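Local coordinates for protein esterase (Capnocytophaga ochracea, PDB 4W9R) that has no established function but is probably a member of the alpha/beta-hydrolase superfamily, related to putative esterases, at residues Y29-N42 / Y111-A125. Residues are numbered along the deposited sequence; the frame is centred on the assembly and turned at random.
Sequences YTDRQAYPLIVVLN and YPIADLKGVIASEEA
Leu41 and Asn42 both swing CG beside their own backbone N, opposite the carbonyl carbon (chi1 -51° and -75°); this lays Leu41 CD1 against Ala121 CB at 3.8 Å and carries the Asn42 amide to the end of strand 116-122. There Asn42 OD1 accepts the N-H of Ser122, though the modelled length is too short to trust. A water bridges the turn after Ser122, donating to Ser122 O (2.9 Å) and accepting from Ala125 N (2.8 Å), with a weak bond from Asn42 ND2.

Upstream, strands 35-40 and 116-122 run parallel as neighbours in the central sheet. Val39 is gripped through both backbone groups, its N on Gly118 O (2.9 Å) and its O receiving Ile120 N (2.7 Å). On one face, Ile120 stretches its CD1 to Ile38 CG2 (3.8 Å); on the other, Leu37 CB rests on Ile113 CG2 (3.7 Å). Tyr35 pairs with Ile113 but Leu37 with Lys117, a beta bulge whose two extra residues lie in 111-125, where the chain turns at Asp115.

Glu123, between strand 116-122 and the helix that follows, has a positive phi (57°) and sits where the nucleophile elbow is expected in this fold. Its OE1 accepts from Ser122 OG, while OE2 is held by Lys221 and Asn148, so both carboxylate oxygens are fixed. With glutamate rather than the usual serine, cysteine or aspartate at this probable elbow, esterase chemistry cannot be inferred from it.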
ATOM      1  N   TYR B  29     -11.954 -10.741 -18.691  1.00 97.90           N
ATOM      2  CA  TYR B  29     -12.379 -11.907 -17.930  1.00100.40           C
ATOM      3  C   TYR B  29     -12.944 -12.995 -18.831  1.00 97.52           C
ATOM      4  O   TYR B  29     -13.978 -12.814 -19.475  1.00 93.13           O
ATOM      5  CB  TYR B  29     -13.417 -11.520 -16.871  1.00102.80           C
ATOM      6  CG  TYR B  29     -14.069 -12.714 -16.204  1.00102.17           C
ATOM      7  CD1 TYR B  29     -13.390 -13.459 -15.247  1.00 95.03           C
ATOM      8  CD2 TYR B  29     -15.363 -13.100 -16.537  1.00103.24           C
ATOM      9  CE1 TYR B  29     -13.981 -14.552 -14.642  1.00 93.54           C
ATOM     10  CE2 TYR B  29     -15.961 -14.192 -15.936  1.00 98.15           C
ATOM     11  CZ  TYR B  29     -15.265 -14.913 -14.990  1.00 95.14           C
ATOM     12  OH  TYR B  29     -15.860 -16.000 -14.393  1.00 96.41           O
ATOM     13  N   THR B  30     -12.250 -14.127 -18.868  1.00 98.46           N
ATOM     14  CA  THR B  30     -12.721 -15.304 -19.583  1.00100.36           C
ATOM     15  C   THR B  30     -12.699 -16.506 -18.646  1.00 99.33           C
ATOM     16  O   THR B  30     -11.895 -16.559 -17.715  1.00 93.96           O
ATOM     17  CB  THR B  30     -11.865 -15.601 -20.828  1.00101.67           C
ATOM     18  OG1 THR B  30     -10.490 -15.730 -20.445  1.00103.06           O
ATOM     19  CG2 THR B  30     -11.997 -14.480 -21.848  1.00101.20           C
ATOM     20  N   ASP B  31     -13.578 -17.470 -18.894  1.00104.18           N
ATOM     21  CA  ASP B  31     -13.635 -18.674 -18.072  1.00104.32           C
ATOM     22  C   ASP B  31     -12.695 -19.741 -18.628  1.00104.24           C
ATOM     23  O   ASP B  31     -12.627 -20.856 -18.112  1.00 97.39           O
ATOM     24  CB  ASP B  31     -15.068 -19.205 -17.986  1.00106.90           C
ATOM     25  CG  ASP B  31     -15.729 -19.331 -19.344  1.00112.61           C
ATOM     26  OD1 ASP B  31     -15.309 -18.621 -20.282  1.00118.36           O
ATOM     27  OD2 ASP B  31     -16.676 -20.136 -19.473  1.00110.47           O
ATOM     28  N   ARG B  32     -11.970 -19.382 -19.686  1.00109.64           N
ATOM     29  CA  ARG B  32     -10.993 -20.274 -20.299  1.00107.73           C
ATOM     30  C   ARG B  32      -9.723 -20.377 -19.456  1.00106.06           C
ATOM     31  O   ARG B  32      -8.888 -21.254 -19.681  1.00109.57           O
ATOM     32  CB  ARG B  32     -10.648 -19.797 -21.711  1.00 98.58           C
ATOM     33  N   GLN B  33      -9.583 -19.477 -18.489  1.00 97.04           N
ATOM     34  CA  GLN B  33      -8.447 -19.502 -17.575  1.00 89.43           C
ATOM     35  C   GLN B  33      -8.924 -19.457 -16.127  1.00 75.25           C
ATOM     36  O   GLN B  33     -10.082 -19.141 -15.857  1.00 71.18           O
ATOM     37  CB  GLN B  33      -7.492 -18.339 -17.854  1.00 93.71           C
ATOM     38  CG  GLN B  33      -8.083 -16.964 -17.590  1.00100.14           C
ATOM     39  CD  GLN B  33      -7.046 -15.861 -17.669  1.00101.41           C
ATOM     40  OE1 GLN B  33      -5.846 -16.125 -17.737  1.00 95.26           O
ATOM     41  NE2 GLN B  33      -7.506 -14.614 -17.659  1.00102.30           N
ATOM     42  N   ALA B  34      -8.028 -19.777 -15.199  1.00 65.21           N
ATOM     43  CA  ALA B  34      -8.377 -19.832 -13.784  1.00 57.30           C
ATOM     44  C   ALA B  34      -7.732 -18.694 -12.998  1.00 56.11           C
ATOM     45  O   ALA B  34      -6.647 -18.226 -13.343  1.00 58.56           O
ATOM     46  CB  ALA B  34      -7.976 -21.174 -13.194  1.00 51.57           C
ATOM     47  N   TYR B  35      -8.406 -18.254 -11.939  1.00 46.92           N
ATOM     48  CA  TYR B  35      -7.889 -17.174 -11.108  1.00 31.36           C
ATOM     49  C   TYR B  35      -7.757 -17.609  -9.655  1.00 30.12           C
ATOM     50  O   TYR B  35      -8.615 -18.320  -9.135  1.00 39.49           O
ATOM     51  CB  TYR B  35      -8.805 -15.949 -11.183  1.00 31.28           C
ATOM     52  CG  TYR B  35      -9.165 -15.508 -12.584  1.00 43.28           C
ATOM     53  CD1 TYR B  35      -8.365 -14.614 -13.279  1.00 44.35           C
ATOM     54  CD2 TYR B  35     -10.318 -15.974 -13.204  1.00 42.47           C
ATOM     55  CE1 TYR B  35      -8.694 -14.204 -14.557  1.00 54.62           C
ATOM     56  CE2 TYR B  35     -10.656 -15.569 -14.480  1.00 50.71           C
ATOM     57  CZ  TYR B  35      -9.840 -14.683 -15.153  1.00 61.81           C
ATOM     58  OH  TYR B  35     -10.170 -14.274 -16.425  1.00 70.15           O
ATOM     59  N   PRO B  36      -6.681 -17.167  -8.989  1.00 24.28           N
ATOM     60  CA  PRO B  36      -6.548 -17.383  -7.547  1.00 20.11           C
ATOM     61  C   PRO B  36      -7.543 -16.516  -6.787  1.00 22.22           C
ATOM     62  O   PRO B  36      -7.834 -15.404  -7.226  1.00 30.11           O
ATOM     63  CB  PRO B  36      -5.104 -16.961  -7.252  1.00 20.30           C
ATOM     64  CG  PRO B  36      -4.409 -16.996  -8.576  1.00 23.22           C
ATOM     65  CD  PRO B  36      -5.451 -16.616  -9.579  1.00 25.78           C
ATOM     66  N   LEU B  37      -8.057 -17.019  -5.671  1.00 24.18           N
ATOM     67  CA  LEU B  37      -9.054 -16.291  -4.893  1.00 24.74           C
ATOM     68  C   LEU B  37      -8.459 -15.688  -3.628  1.00 26.19           C
ATOM     69  O   LEU B  37      -7.746 -16.361  -2.884  1.00 33.67           O
ATOM     70  CB  LEU B  37     -10.220 -17.211  -4.529  1.00 25.09           C
ATOM     71  CG  LEU B  37     -11.275 -16.650  -3.574  1.00 23.46           C
ATOM     72  CD1 LEU B  37     -11.933 -15.413  -4.161  1.00 20.13           C
ATOM     73  CD2 LEU B  37     -12.316 -17.709  -3.246  1.00 24.50           C
ATOM     74  N   ILE B  38      -8.753 -14.414  -3.390  1.00 21.12           N
ATOM     75  CA  ILE B  38      -8.362 -13.758  -2.147  1.00 27.56           C
ATOM     76  C   ILE B  38      -9.592 -13.239  -1.410  1.00 25.62           C
ATOM     77  O   ILE B  38     -10.328 -12.400  -1.929  1.00 22.62           O
ATOM     78  CB  ILE B  38      -7.389 -12.593  -2.390  1.00 25.55           C
ATOM     79  CG1 ILE B  38      -6.076 -13.111  -2.976  1.00 25.52           C
ATOM     80  CG2 ILE B  38      -7.126 -11.843  -1.095  1.00 25.05           C
ATOM     81  CD1 ILE B  38      -5.047 -12.028  -3.207  1.00 31.68           C
ATOM     82  N   VAL B  39      -9.811 -13.747  -0.202  1.00 26.56           N
ATOM     83  CA  VAL B  39     -10.952 -13.337   0.610  1.00 24.61           C
ATOM     84  C   VAL B  39     -10.537 -12.305   1.657  1.00 24.41           C
ATOM     85  O   VAL B  39      -9.547 -12.493   2.363  1.00 34.55           O
ATOM     86  CB  VAL B  39     -11.604 -14.549   1.309  1.00 27.23           C
ATOM     87  CG1 VAL B  39     -12.765 -14.106   2.182  1.00 20.87           C
ATOM     88  CG2 VAL B  39     -12.068 -15.567   0.277  1.00 19.08           C
ATOM     89  N   VAL B  40     -11.292 -11.213   1.747  1.00 30.41           N
ATOM     90  CA  VAL B  40     -11.011 -10.158   2.717  1.00 22.68           C
ATOM     91  C   VAL B  40     -12.160  -9.994   3.712  1.00 25.78           C
ATOM     92  O   VAL B  40     -13.264  -9.601   3.335  1.00 32.90           O
ATOM     93  CB  VAL B  40     -10.753  -8.812   2.019  1.00 24.82           C
ATOM     94  CG1 VAL B  40     -10.411  -7.743   3.044  1.00 40.33           C
ATOM     95  CG2 VAL B  40      -9.641  -8.953   0.997  1.00 19.13           C
ATOM     96  N   LEU B  41     -11.895 -10.302   4.979  1.00 23.47           N
ATOM     97  CA  LEU B  41     -12.924 -10.278   6.019  1.00 33.18           C
ATOM     98  C   LEU B  41     -13.222  -8.872   6.541  1.00 45.64           C
ATOM     99  O   LEU B  41     -14.312  -8.590   7.038  1.00 58.59           O
ATOM    100  CB  LEU B  41     -12.502 -11.176   7.179  1.00 18.98           C
ATOM    101  CG  LEU B  41     -12.070 -12.586   6.781  1.00 25.08           C
ATOM    102  CD1 LEU B  41     -11.685 -13.395   8.009  1.00 27.48           C
ATOM    103  CD2 LEU B  41     -13.173 -13.279   5.999  1.00 28.72           C
ATOM    104  N   ASN B  42     -12.220  -8.009   6.438  1.00 29.10           N
ATOM    105  CA  ASN B  42     -12.235  -6.649   6.970  1.00 31.87           C
ATOM    106  C   ASN B  42     -12.674  -5.585   5.965  1.00 38.07           C
ATOM    107  O   ASN B  42     -12.516  -4.391   6.209  1.00 55.04           O
ATOM    108  CB  ASN B  42     -10.873  -6.310   7.558  1.00 51.66           C
ATOM    109  CG  ASN B  42     -10.646  -6.992   8.893  1.00 46.24           C
ATOM    110  OD1 ASN B  42      -9.805  -7.881   9.017  1.00 45.18           O
ATOM    111  ND2 ASN B  42     -11.418  -6.593   9.897  1.00 37.96           N
ATOM    112  N   TYR B 111     -17.330 -18.860 -10.553  1.00 40.90           N
ATOM    113  CA  TYR B 111     -16.111 -18.486 -11.268  1.00 30.38           C
ATOM    114  C   TYR B 111     -15.095 -19.626 -11.306  1.00 33.37           C
ATOM    115  O   TYR B 111     -15.085 -20.482 -10.423  1.00 41.67           O
ATOM    116  CB  TYR B 111     -15.464 -17.255 -10.623  1.00 37.87           C
ATOM    117  CG  TYR B 111     -16.390 -16.075 -10.445  1.00 47.21           C
ATOM    118  CD1 TYR B 111     -16.807 -15.322 -11.534  1.00 46.96           C
ATOM    119  CD2 TYR B 111     -16.835 -15.703  -9.184  1.00 51.06           C
ATOM    120  CE1 TYR B 111     -17.651 -14.241 -11.374  1.00 49.98           C
ATOM    121  CE2 TYR B 111     -17.678 -14.621  -9.014  1.00 54.68           C
ATOM    122  CZ  TYR B 111     -18.081 -13.894 -10.113  1.00 49.92           C
ATOM    123  OH  TYR B 111     -18.921 -12.816  -9.949  1.00 47.73           O
ATOM    124  N   PRO B 112     -14.228 -19.633 -12.330  1.00 35.27           N
ATOM    125  CA  PRO B 112     -13.149 -20.623 -12.412  1.00 40.22           C
ATOM    126  C   PRO B 112     -12.010 -20.309 -11.445  1.00 40.98           C
ATOM    127  O   PRO B 112     -11.005 -19.719 -11.840  1.00 42.73           O
ATOM    128  CB  PRO B 112     -12.683 -20.514 -13.867  1.00 38.50           C
ATOM    129  CG  PRO B 112     -13.026 -19.120 -14.262  1.00 34.90           C
ATOM    130  CD  PRO B 112     -14.295 -18.788 -13.535  1.00 37.08           C
ATOM    131  N   ILE B 113     -12.180 -20.690 -10.183  1.00 30.10           N
ATOM    132  CA  ILE B 113     -11.181 -20.415  -9.157  1.00 27.84           C
ATOM    133  C   ILE B 113     -10.038 -21.425  -9.196  1.00 25.25           C
ATOM    134  O   ILE B 113     -10.267 -22.633  -9.246  1.00 34.09           O
ATOM    135  CB  ILE B 113     -11.811 -20.419  -7.747  1.00 29.24           C
ATOM    136  CG1 ILE B 113     -12.963 -19.413  -7.673  1.00 31.49           C
ATOM    137  CG2 ILE B 113     -10.765 -20.116  -6.688  1.00 20.09           C
ATOM    138  CD1 ILE B 113     -12.573 -18.004  -8.069  1.00 15.91           C
ATOM    139  N   ALA B 114      -8.807 -20.923  -9.164  1.00 29.74           N
ATOM    140  CA  ALA B 114      -7.624 -21.775  -9.177  1.00 30.82           C
ATOM    141  C   ALA B 114      -7.430 -22.473  -7.834  1.00 35.50           C
ATOM    142  O   ALA B 114      -8.215 -22.286  -6.906  1.00 42.90           O
ATOM    143  CB  ALA B 114      -6.388 -20.960  -9.532  1.00 30.23           C
ATOM    144  N   ASP B 115      -6.371 -23.270  -7.734  1.00 43.25           N
ATOM    145  CA  ASP B 115      -6.114 -24.054  -6.530  1.00 50.26           C
ATOM    146  C   ASP B 115      -5.609 -23.195  -5.377  1.00 52.91           C
ATOM    147  O   ASP B 115      -5.597 -23.637  -4.228  1.00 57.51           O
ATOM    148  CB  ASP B 115      -5.108 -25.170  -6.824  1.00 62.64           C
ATOM    149  CG  ASP B 115      -5.686 -26.258  -7.709  1.00 80.70           C
ATOM    150  OD1 ASP B 115      -6.531 -25.939  -8.573  1.00 94.38           O
ATOM    151  OD2 ASP B 115      -5.297 -27.433  -7.539  1.00 81.27           O
ATOM    152  N   LEU B 116      -5.192 -21.970  -5.682  1.00 50.71           N
ATOM    153  CA  LEU B 116      -4.703 -21.056  -4.656  1.00 39.16           C
ATOM    154  C   LEU B 116      -5.808 -20.135  -4.145  1.00 38.66           C
ATOM    155  O   LEU B 116      -6.335 -19.308  -4.887  1.00 39.31           O
ATOM    156  CB  LEU B 116      -3.540 -20.218  -5.188  1.00 31.59           C
ATOM    157  CG  LEU B 116      -2.995 -19.185  -4.200  1.00 31.51           C
ATOM    158  CD1 LEU B 116      -2.472 -19.874  -2.948  1.00 29.99           C
ATOM    159  CD2 LEU B 116      -1.912 -18.334  -4.842  1.00 42.94           C
ATOM    160  N   LYS B 117      -6.149 -20.286  -2.870  1.00 27.30           N
ATOM    161  CA  LYS B 117      -7.158 -19.445  -2.238  1.00 26.79           C
ATOM    162  C   LYS B 117      -6.600 -18.829  -0.960  1.00 28.94           C
ATOM    163  O   LYS B 117      -6.241 -19.545  -0.029  1.00 29.50           O
ATOM    164  CB  LYS B 117      -8.421 -20.254  -1.936  1.00 24.89           C
ATOM    165  CG  LYS B 117      -9.142 -20.770  -3.175  1.00 24.40           C
ATOM    166  CD  LYS B 117     -10.221 -21.785  -2.820  1.00 31.23           C
ATOM    167  CE  LYS B 117      -9.709 -23.216  -2.933  1.00 45.14           C
ATOM    168  NZ  LYS B 117      -8.586 -23.510  -1.997  1.00 54.33           N
ATOM    169  N   GLY B 118      -6.497 -17.504  -0.928  1.00 22.65           N
ATOM    170  CA  GLY B 118      -5.981 -16.823   0.247  1.00 20.15           C
ATOM    171  C   GLY B 118      -7.028 -16.134   1.102  1.00 31.21           C
ATOM    172  O   GLY B 118      -8.177 -15.968   0.689  1.00 33.73           O
ATOM    173  N   VAL B 119      -6.620 -15.713   2.294  1.00 26.16           N
ATOM    174  CA  VAL B 119      -7.488 -14.939   3.173  1.00 21.42           C
ATOM    175  C   VAL B 119      -6.693 -13.833   3.867  1.00 30.65           C
ATOM    176  O   VAL B 119      -5.615 -14.070   4.415  1.00 26.68           O
ATOM    177  CB  VAL B 119      -8.186 -15.836   4.226  1.00 25.08           C
ATOM    178  CG1 VAL B 119      -7.168 -16.636   5.032  1.00 21.27           C
ATOM    179  CG2 VAL B 119      -9.068 -15.000   5.144  1.00 27.21           C
ATOM    180  N   ILE B 120      -7.227 -12.617   3.827  1.00 26.52           N
ATOM    181  CA  ILE B 120      -6.586 -11.475   4.464  1.00 17.87           C
ATOM    182  C   ILE B 120      -7.520 -10.866   5.499  1.00 27.12           C
ATOM    183  O   ILE B 120      -8.683 -10.585   5.207  1.00 30.64           O
ATOM    184  CB  ILE B 120      -6.189 -10.397   3.439  1.00 21.74           C
ATOM    185  CG1 ILE B 120      -5.257 -10.983   2.379  1.00 28.18           C
ATOM    186  CG2 ILE B 120      -5.529  -9.215   4.133  1.00 21.77           C
ATOM    187  CD1 ILE B 120      -4.821  -9.979   1.334  1.00 27.99           C
ATOM    188  N   ALA B 121      -7.010 -10.665   6.709  1.00 17.59           N
ATOM    189  CA  ALA B 121      -7.817 -10.104   7.784  1.00 23.07           C
ATOM    190  C   ALA B 121      -6.966  -9.314   8.769  1.00 25.38           C
ATOM    191  O   ALA B 121      -5.747  -9.483   8.828  1.00 32.90           O
ATOM    192  CB  ALA B 121      -8.574 -11.207   8.503  1.00 19.66           C
ATOM    193  N   SER B 122      -7.615  -8.448   9.541  1.00 17.85           N
ATOM    194  CA  SER B 122      -6.920  -7.643  10.536  1.00 18.40           C
ATOM    195  C   SER B 122      -7.643  -7.655  11.882  1.00 26.57           C
ATOM    196  O   SER B 122      -8.825  -7.994  11.957  1.00 27.04           O
ATOM    197  CB  SER B 122      -6.758  -6.202  10.041  1.00 20.25           C
ATOM    198  OG  SER B 122      -8.010  -5.552   9.926  1.00 22.34           O
ATOM    199  N   GLU B 123      -6.915  -7.285  12.935  1.00 18.50           N
ATOM    200  CA  GLU B 123      -7.450  -7.236  14.298  1.00 21.19           C
ATOM    201  C   GLU B 123      -8.024  -8.583  14.739  1.00 26.97           C
ATOM    202  O   GLU B 123      -7.362  -9.612  14.616  1.00 34.14           O
ATOM    203  CB  GLU B 123      -8.509  -6.136  14.424  1.00 25.37           C
ATOM    204  CG  GLU B 123      -7.939  -4.719  14.449  1.00 25.20           C
ATOM    205  CD  GLU B 123      -7.494  -4.229  13.082  1.00 40.37           C
ATOM    206  OE1 GLU B 123      -8.324  -4.234  12.148  1.00 45.60           O
ATOM    207  OE2 GLU B 123      -6.316  -3.835  12.945  1.00 37.01           O
ATOM    208  N   GLU B 124      -9.250  -8.572  15.255  1.00 22.91           N
ATOM    209  CA  GLU B 124      -9.880  -9.796  15.743  1.00 25.10           C
ATOM    210  C   GLU B 124     -10.033 -10.829  14.630  1.00 26.77           C
ATOM    211  O   GLU B 124      -9.741 -12.009  14.824  1.00 31.85           O
ATOM    212  CB  GLU B 124     -11.244  -9.495  16.369  1.00 30.16           C
ATOM    213  CG  GLU B 124     -11.184  -8.740  17.691  1.00 47.77           C
ATOM    214  CD  GLU B 124     -10.995  -7.246  17.506  1.00 67.75           C
ATOM    215  OE1 GLU B 124     -11.071  -6.771  16.352  1.00 69.57           O
ATOM    216  OE2 GLU B 124     -10.775  -6.545  18.517  1.00 70.32           O
ATOM    217  N   ALA B 125     -10.490 -10.378  13.467  1.00 22.81           N
ATOM    218  CA  ALA B 125     -10.627 -11.256  12.310  1.00 26.08           C
ATOM    219  C   ALA B 125      -9.265 -11.786  11.869  1.00 34.29           C
ATOM    220  O   ALA B 125      -9.157 -12.908  11.371  1.00 24.58           O
ATOM    221  CB  ALA B 125     -11.311 -10.527  11.166  1.00 16.04           C
TER
HETATM  222  O   HOH W   1     -11.493  -7.778  13.132  1.00 30.26           O